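Local coordinates for DUF2235 domain-containing protein (Pseudomonas aeruginosa, PDB 4O5P) that acts as a phospholipase effector of the type VI secretion system, probably hydrolysing membrane phospholipids with a catalytic domain related to the alpha/beta-hydrolases, at residues 306-311 / 326-331; 348-353 / 364-369; 604-609 / 712-717. All blocks are in the same frame, centred on the assembly; numbering follows the deposited sequence.

Interaction 1 (306-311 / 326-331); sequences MRLPDE and SFLKRC
E311 and, beside it, L308 and P309 meet F327, L328 and C331 in a buried loop-to-loop contact, within the long connection from strand 294-299 to strand 331-336 of the catalytic domain. The carboxylate of E311 clasps two successive backbone amides. F327 N donates to E311 OE1 at 2.6 Å and L328 N to E311 OE2 at 2.7 Å, both bonds nearly straight (169° and 165°). Each oxygen is met on its syn side, somewhat out of the carboxylate plane, so the two amides hold the group and fix its rotation. The E311 chain is bent at chi2 (-57°), which turns CD back from an extended course. E311 OE1 also sits 3.1 Å from S326 CA. R367 also pairs with OE2; this charge and the two amides would probably favour the ionised acid.

L308 sets both methyls against the sulfur of C331, L308 CD1 lying 3.8 Å from C331 SG. P309 meets the edge of the F327 ring near its plane, P309 CB 4.0 Å from F327 CD2. On its other contact P309 CD lies 4.2 Å from L328 CD2, the two side chains crossing at about a right angle.

Helix 238-254 packs on P309 and F327 through residues such as L250 and Q251. Strand 270-280 bonds the backbones of F327 and K329 through I274, which also touches the L328 side chain, while I349 of strand 346-353 lies against L308.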
# COMPACT_ATOMS: atom_id res chain seq x y z
N MSE A 306 -12.11 0.44 -2.38
CA MSE A 306 -11.47 0.63 -1.08
C MSE A 306 -12.50 0.57 0.03
O MSE A 306 -12.19 0.22 1.18
CB MSE A 306 -10.73 1.97 -1.04
CG MSE A 306 -9.53 2.02 -2.00
SE MSE A 306 -8.26 0.61 -1.55
CE MSE A 306 -8.78 -0.67 -2.91
N ARG A 307 -13.72 0.96 -0.30
CA ARG A 307 -14.84 0.92 0.63
C ARG A 307 -14.99 -0.50 1.17
O ARG A 307 -15.10 -1.44 0.38
CB ARG A 307 -16.10 1.32 -0.13
CG ARG A 307 -17.30 1.58 0.73
CD ARG A 307 -18.58 1.57 -0.13
NE ARG A 307 -19.72 1.47 0.77
CZ ARG A 307 -20.28 2.52 1.37
NH1 ARG A 307 -19.81 3.75 1.13
NH2 ARG A 307 -21.30 2.34 2.19
N LEU A 308 -14.99 -0.66 2.49
CA LEU A 308 -15.06 -2.02 3.04
C LEU A 308 -16.40 -2.66 2.64
O LEU A 308 -17.36 -1.94 2.36
CB LEU A 308 -14.88 -2.00 4.56
CG LEU A 308 -13.56 -1.61 5.23
CD1 LEU A 308 -13.71 -1.74 6.72
CD2 LEU A 308 -12.37 -2.45 4.79
N PRO A 309 -16.44 -4.01 2.56
CA PRO A 309 -17.70 -4.67 2.16
C PRO A 309 -18.87 -4.30 3.07
O PRO A 309 -18.71 -4.29 4.30
CB PRO A 309 -17.38 -6.16 2.31
CG PRO A 309 -15.93 -6.26 2.01
CD PRO A 309 -15.32 -4.96 2.60
N ASP A 310 -20.02 -4.00 2.47
CA ASP A 310 -21.23 -3.72 3.23
C ASP A 310 -22.06 -4.99 3.34
O ASP A 310 -22.25 -5.72 2.37
CB ASP A 310 -22.05 -2.61 2.58
CG ASP A 310 -21.75 -1.25 3.19
OD1 ASP A 310 -21.50 -1.18 4.41
OD2 ASP A 310 -21.80 -0.25 2.45
N GLU A 311 -22.54 -5.25 4.55
CA GLU A 311 -23.37 -6.41 4.81
C GLU A 311 -24.79 -6.11 4.34
O GLU A 311 -25.22 -4.95 4.33
CB GLU A 311 -23.35 -6.75 6.30
CG GLU A 311 -21.95 -7.00 6.88
CD GLU A 311 -21.19 -8.12 6.16
OE1 GLU A 311 -21.83 -9.00 5.54
OE2 GLU A 311 -19.94 -8.11 6.22
N SER A 326 -23.19 -12.52 7.71
CA SER A 326 -22.19 -11.49 7.40
C SER A 326 -20.98 -12.00 6.61
O SER A 326 -20.51 -13.12 6.81
CB SER A 326 -21.71 -10.81 8.69
OG SER A 326 -22.79 -10.29 9.45
N PHE A 327 -20.49 -11.17 5.71
CA PHE A 327 -19.29 -11.49 4.94
C PHE A 327 -17.98 -11.13 5.67
O PHE A 327 -17.02 -11.91 5.66
CB PHE A 327 -19.37 -10.81 3.57
CG PHE A 327 -18.20 -11.12 2.68
CD1 PHE A 327 -18.03 -12.39 2.16
CD2 PHE A 327 -17.27 -10.13 2.38
CE1 PHE A 327 -16.95 -12.68 1.34
CE2 PHE A 327 -16.18 -10.42 1.57
CZ PHE A 327 -16.02 -11.68 1.04
N LEU A 328 -17.97 -9.97 6.32
CA LEU A 328 -16.77 -9.50 7.03
C LEU A 328 -17.04 -9.38 8.52
O LEU A 328 -17.91 -8.61 8.93
CB LEU A 328 -16.32 -8.13 6.47
CG LEU A 328 -15.19 -7.41 7.21
CD1 LEU A 328 -13.91 -8.21 7.08
CD2 LEU A 328 -14.99 -5.97 6.65
N LYS A 329 -16.30 -10.12 9.34
CA LYS A 329 -16.56 -10.15 10.79
C LYS A 329 -15.82 -9.08 11.59
O LYS A 329 -16.25 -8.72 12.69
CB LYS A 329 -16.20 -11.51 11.37
CG LYS A 329 -16.80 -12.73 10.67
CD LYS A 329 -18.31 -12.68 10.59
CE LYS A 329 -18.79 -13.87 9.73
NZ LYS A 329 -20.28 -14.10 9.73
N ARG A 330 -14.70 -8.59 11.07
CA ARG A 330 -13.79 -7.74 11.85
C ARG A 330 -12.71 -7.13 10.95
O ARG A 330 -12.00 -7.85 10.24
CB ARG A 330 -13.13 -8.57 12.95
CG ARG A 330 -12.12 -7.80 13.82
CD ARG A 330 -12.81 -6.74 14.67
NE ARG A 330 -11.88 -6.10 15.61
CZ ARG A 330 -12.12 -4.94 16.22
NH1 ARG A 330 -13.25 -4.29 15.96
NH2 ARG A 330 -11.24 -4.43 17.06
N CYS A 331 -12.58 -5.81 11.01
CA CYS A 331 -11.48 -5.14 10.32
C CYS A 331 -10.78 -4.13 11.23
O CYS A 331 -11.44 -3.29 11.85
CB CYS A 331 -11.97 -4.43 9.05
SG CYS A 331 -10.64 -3.54 8.16

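Interaction 2 (348-353 / 364-369); sequences SIRRRD and SCYRKW
R350 lays its aliphatic chain over one face of the Y366 ring beside a short antiparallel beta bridge, in which R351 and C365 form a hydrogen-bonded pair. R350 CG stands 3.8 Å from the ring centroid, 21° off the normal, a CH-pi contact offset toward the rim. CG is roughly anti to the backbone N (chi1 -152°), and a bend at chi3 then turns NE aside to S364. There R350 NE donates to S364 OG at 2.8 Å, the hydroxyl lying in the guanidinium plane, which itself stands almost perpendicular to the tyrosine ring. I349 comes to the ring from its edge, I349 CG1 3.9 Å from Y366 CD2. In the bridge, R351 N donates to C365 O at 2.8 Å and C365 N to R351 O at 2.9 Å; both bonds are nearly straight, but C365 N sits well above the carbonyl plane of its acceptor.

Around this shell, S348 OG accepts from R350 N, two residues on, an ST turn. E372 takes hydrogen bonds from the hydroxyls of both S348 and Y366, and E470 pairs with the far end of R350. One water joins I349 O to R367 N; another links R350 NH1 to Y366 OH in the plane of both groups. R351 is bent at chi2, and its guanidinium has R367 N over one face, 4.0 Å above the plane. The same guanidinium grips D353 end-on, R351 NH1 and NH2 both reaching D353 OD1 from opposite faces of the carboxylate plane, NH1 at 2.9 Å.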
# COMPACT_ATOMS: atom_id res chain seq x y z
N SER A 348 -8.53 5.95 4.24
CA SER A 348 -9.22 5.59 5.47
C SER A 348 -10.29 4.52 5.19
O SER A 348 -10.74 4.37 4.06
CB SER A 348 -9.86 6.83 6.08
OG SER A 348 -10.62 6.53 7.24
N ILE A 349 -10.70 3.78 6.21
CA ILE A 349 -11.81 2.85 6.03
C ILE A 349 -13.14 3.50 6.43
O ILE A 349 -14.17 2.81 6.51
CB ILE A 349 -11.63 1.58 6.85
CG1 ILE A 349 -11.45 1.91 8.33
CG2 ILE A 349 -10.46 0.75 6.32
CD1 ILE A 349 -11.66 0.73 9.24
N ARG A 350 -13.09 4.80 6.70
CA ARG A 350 -14.30 5.61 6.92
C ARG A 350 -15.07 5.82 5.60
O ARG A 350 -14.47 5.96 4.53
CB ARG A 350 -13.97 7.00 7.51
CG ARG A 350 -15.09 7.63 8.39
CD ARG A 350 -14.65 8.95 9.01
NE ARG A 350 -14.59 10.04 8.03
CZ ARG A 350 -13.86 11.14 8.20
NH1 ARG A 350 -13.11 11.26 9.29
NH2 ARG A 350 -13.85 12.09 7.28
N ARG A 351 -16.39 5.83 5.69
CA ARG A 351 -17.23 5.99 4.52
C ARG A 351 -18.68 6.30 4.93
O ARG A 351 -19.08 6.05 6.08
CB ARG A 351 -17.19 4.72 3.67
CG ARG A 351 -18.25 3.69 4.04
CD ARG A 351 -18.02 2.99 5.39
NE ARG A 351 -19.06 1.98 5.62
CZ ARG A 351 -20.24 2.25 6.17
NH1 ARG A 351 -20.52 3.48 6.58
NH2 ARG A 351 -21.14 1.28 6.34
N ARG A 352 -19.47 6.81 3.99
CA ARG A 352 -20.88 7.07 4.25
C ARG A 352 -21.72 5.79 4.05
O ARG A 352 -21.40 4.98 3.17
CB ARG A 352 -21.37 8.18 3.33
CG ARG A 352 -20.52 9.44 3.38
CD ARG A 352 -21.11 10.53 2.49
NE ARG A 352 -22.42 10.93 2.99
CZ ARG A 352 -23.37 11.52 2.26
NH1 ARG A 352 -23.16 11.78 0.96
NH2 ARG A 352 -24.53 11.83 2.82
N ASP A 353 -22.75 5.61 4.87
CA ASP A 353 -23.70 4.51 4.64
C ASP A 353 -24.28 4.62 3.25
O ASP A 353 -24.33 5.70 2.66
CB ASP A 353 -24.86 4.54 5.65
CG ASP A 353 -24.45 4.09 7.02
OD1 ASP A 353 -23.34 3.51 7.15
OD2 ASP A 353 -25.22 4.31 7.97
N SER A 364 -19.83 10.71 7.11
CA SER A 364 -18.80 9.70 6.95
C SER A 364 -18.61 9.06 8.32
O SER A 364 -18.50 9.76 9.31
CB SER A 364 -17.50 10.32 6.45
OG SER A 364 -16.55 9.32 6.12
N CYS A 365 -18.61 7.73 8.38
CA CYS A 365 -18.44 7.02 9.63
C CYS A 365 -17.86 5.63 9.38
O CYS A 365 -17.46 5.29 8.26
CB CYS A 365 -19.78 6.87 10.36
SG CYS A 365 -21.00 5.88 9.41
N TYR A 366 -17.84 4.81 10.42
CA TYR A 366 -17.21 3.50 10.33
C TYR A 366 -18.25 2.42 10.45
O TYR A 366 -19.10 2.43 11.35
CB TYR A 366 -16.14 3.35 11.43
CG TYR A 366 -15.02 4.35 11.27
CD1 TYR A 366 -15.13 5.63 11.79
CD2 TYR A 366 -13.86 4.01 10.56
CE1 TYR A 366 -14.10 6.56 11.63
CE2 TYR A 366 -12.83 4.92 10.40
CZ TYR A 366 -12.95 6.18 10.93
OH TYR A 366 -11.92 7.08 10.76
N ARG A 367 -18.19 1.48 9.52
CA ARG A 367 -19.00 0.27 9.53
C ARG A 367 -18.84 -0.57 10.81
O ARG A 367 -17.74 -0.66 11.35
CB ARG A 367 -18.59 -0.56 8.32
CG ARG A 367 -19.50 -1.69 8.04
CD ARG A 367 -18.86 -2.98 8.51
NE ARG A 367 -18.89 -3.95 7.46
CZ ARG A 367 -18.87 -5.26 7.64
NH1 ARG A 367 -18.81 -5.77 8.87
NH2 ARG A 367 -18.90 -6.04 6.59
N LYS A 368 -19.92 -1.21 11.27
CA LYS A 368 -19.87 -2.07 12.46
C LYS A 368 -18.67 -3.02 12.42
O LYS A 368 -18.25 -3.47 11.35
CB LYS A 368 -21.17 -2.89 12.62
CG LYS A 368 -21.48 -3.84 11.45
CD LYS A 368 -22.77 -4.63 11.70
CE LYS A 368 -23.11 -5.53 10.52
NZ LYS A 368 -24.41 -6.24 10.67
N TRP A 369 -18.09 -3.31 13.58
CA TRP A 369 -17.02 -4.30 13.68
C TRP A 369 -15.74 -3.90 12.95
O TRP A 369 -14.87 -4.75 12.73
CB TRP A 369 -17.46 -5.68 13.15
CG TRP A 369 -18.81 -6.14 13.62
CD1 TRP A 369 -19.44 -5.81 14.78
CD2 TRP A 369 -19.70 -7.03 12.92
NE1 TRP A 369 -20.67 -6.44 14.85
CE2 TRP A 369 -20.84 -7.20 13.72
CE3 TRP A 369 -19.63 -7.69 11.69
CZ2 TRP A 369 -21.92 -8.00 13.33
CZ3 TRP A 369 -20.70 -8.49 11.31
CH2 TRP A 369 -21.82 -8.64 12.13
O HOH W 1 -15.82 1.16 8.15
O HOH W 2 -12.18 9.61 11.73

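Interaction 3 (604-609 / 712-717); sequences DLLLGG and MLASVG
L605 sets CD1 against V716 at the start of strand 715-723, the two side chains crossing obliquely with L605 CD1 3.6 Å from V716 CG2. The same L605 CD1 lies 3.4 Å from L713 O. L606 sets its branch point and both methyls against CB of A714, the nearest approach being L606 CG to A714 CB at 4.0 Å. D604 and S715, paired as a non-hydrogen-bonded antiparallel bridge, put their side chains on the same face of the sheet; a water between them donates to D604 OD1 and is hydrogen-bonded to S715 OG at 2.8 Å. D604 holds CG anti to its backbone N (chi1 176°), and D604 OD1 accepts from L606 N at 3.1 Å from above the carboxylate plane, an Asx turn that takes the chain out of strand 596-604.

Strand 705-706 touches L605 and V716 through V706, and Q812 of helix 803-814 covers A714. Across the two segments one direct hydrogen bond is made, L605 N to A714 O at 2.8 Å. The strand pair therefore closes here through a single bent backbone hydrogen bond (130°), a water bridge and leucine packing; D604 OD1 serves both sides, taking L606 N of its own turn and the water that leads to S715.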
# COMPACT_ATOMS: atom_id res chain seq x y z
N ASP A 604 2.02 9.07 -17.71
CA ASP A 604 2.07 7.80 -18.42
C ASP A 604 0.76 7.06 -18.18
O ASP A 604 0.57 6.42 -17.15
CB ASP A 604 3.26 6.97 -17.95
CG ASP A 604 3.31 5.60 -18.59
OD1 ASP A 604 2.57 5.35 -19.57
OD2 ASP A 604 4.10 4.77 -18.11
N LEU A 605 -0.14 7.16 -19.15
CA LEU A 605 -1.48 6.61 -18.99
C LEU A 605 -1.53 5.08 -19.05
O LEU A 605 -2.59 4.49 -18.87
CB LEU A 605 -2.43 7.25 -20.01
CG LEU A 605 -2.48 8.75 -19.66
CD1 LEU A 605 -2.03 9.65 -20.80
CD2 LEU A 605 -3.84 9.15 -19.10
N LEU A 606 -0.37 4.46 -19.27
CA LEU A 606 -0.25 3.00 -19.25
C LEU A 606 -0.17 2.47 -17.82
O LEU A 606 -0.43 1.28 -17.57
CB LEU A 606 0.96 2.54 -20.07
CG LEU A 606 0.93 2.76 -21.59
CD1 LEU A 606 2.13 2.11 -22.26
CD2 LEU A 606 -0.37 2.25 -22.20
N LEU A 607 0.19 3.35 -16.88
CA LEU A 607 0.27 2.97 -15.46
C LEU A 607 -1.09 2.63 -14.86
O LEU A 607 -1.18 2.06 -13.77
CB LEU A 607 0.95 4.07 -14.62
CG LEU A 607 2.45 4.29 -14.82
CD1 LEU A 607 2.96 5.39 -13.89
CD2 LEU A 607 3.23 2.99 -14.59
N GLY A 608 -2.15 3.01 -15.56
CA GLY A 608 -3.50 2.65 -15.15
C GLY A 608 -3.97 3.29 -13.86
O GLY A 608 -4.49 2.59 -12.96
N GLY A 609 -3.83 4.60 -13.75
CA GLY A 609 -4.25 5.28 -12.54
C GLY A 609 -4.79 6.68 -12.78
O GLY A 609 -4.69 7.23 -13.87
N MSE A 712 -6.54 10.26 -27.60
CA MSE A 712 -5.98 9.23 -26.71
C MSE A 712 -4.50 9.03 -27.03
O MSE A 712 -4.10 9.03 -28.20
CB MSE A 712 -6.72 7.89 -26.87
CG MSE A 712 -8.15 7.87 -26.34
SE MSE A 712 -8.34 7.97 -24.40
CE MSE A 712 -7.40 6.32 -23.93
N LEU A 713 -3.69 8.87 -25.99
CA LEU A 713 -2.26 8.65 -26.19
C LEU A 713 -1.68 7.93 -24.98
O LEU A 713 -2.12 8.15 -23.84
CB LEU A 713 -1.54 9.99 -26.41
CG LEU A 713 -0.33 10.01 -27.35
CD1 LEU A 713 -0.77 9.71 -28.76
CD2 LEU A 713 0.40 11.35 -27.32
N ALA A 714 -0.69 7.07 -25.22
CA ALA A 714 -0.11 6.27 -24.14
C ALA A 714 0.57 7.15 -23.09
O ALA A 714 0.51 6.85 -21.89
CB ALA A 714 0.88 5.22 -24.69
N SER A 715 1.20 8.23 -23.56
CA SER A 715 1.91 9.17 -22.69
C SER A 715 1.64 10.59 -23.15
O SER A 715 1.69 10.88 -24.35
CB SER A 715 3.43 8.93 -22.74
OG SER A 715 3.86 8.19 -21.61
N VAL A 716 1.38 11.47 -22.19
CA VAL A 716 1.04 12.85 -22.50
C VAL A 716 1.87 13.86 -21.70
O VAL A 716 1.83 13.88 -20.47
CB VAL A 716 -0.46 13.12 -22.22
CG1 VAL A 716 -0.77 14.61 -22.34
CG2 VAL A 716 -1.33 12.33 -23.16
N GLY A 717 2.60 14.71 -22.42
CA GLY A 717 3.30 15.83 -21.79
C GLY A 717 2.34 16.95 -21.42
O GLY A 717 1.41 17.27 -22.17
O HOH W 3 3.46 5.40 -22.00

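In the fold
Interactions 1 and 2 form one neighbourhood in the catalytic domain, their centres about 10 Å apart. R367 from 364-369 pairs with E311, R351 with D310, and R307 probably bonds to R352 O, so two salt bridges and a probable hydrogen bond tie the loop 306-311 to both segments of interaction 2. Along the chain, helix 238-254, which touches interaction 1, follows the likely nucleophile S237, and strand 370-375, after interaction 2, leads to the likely triad histidine H379. Interaction 3 is separate, in the C-terminal family region: its centre is about 33 Å from each of the others, with nearest atoms about 11 Å from interaction 1 and about 17 Å from interaction 2.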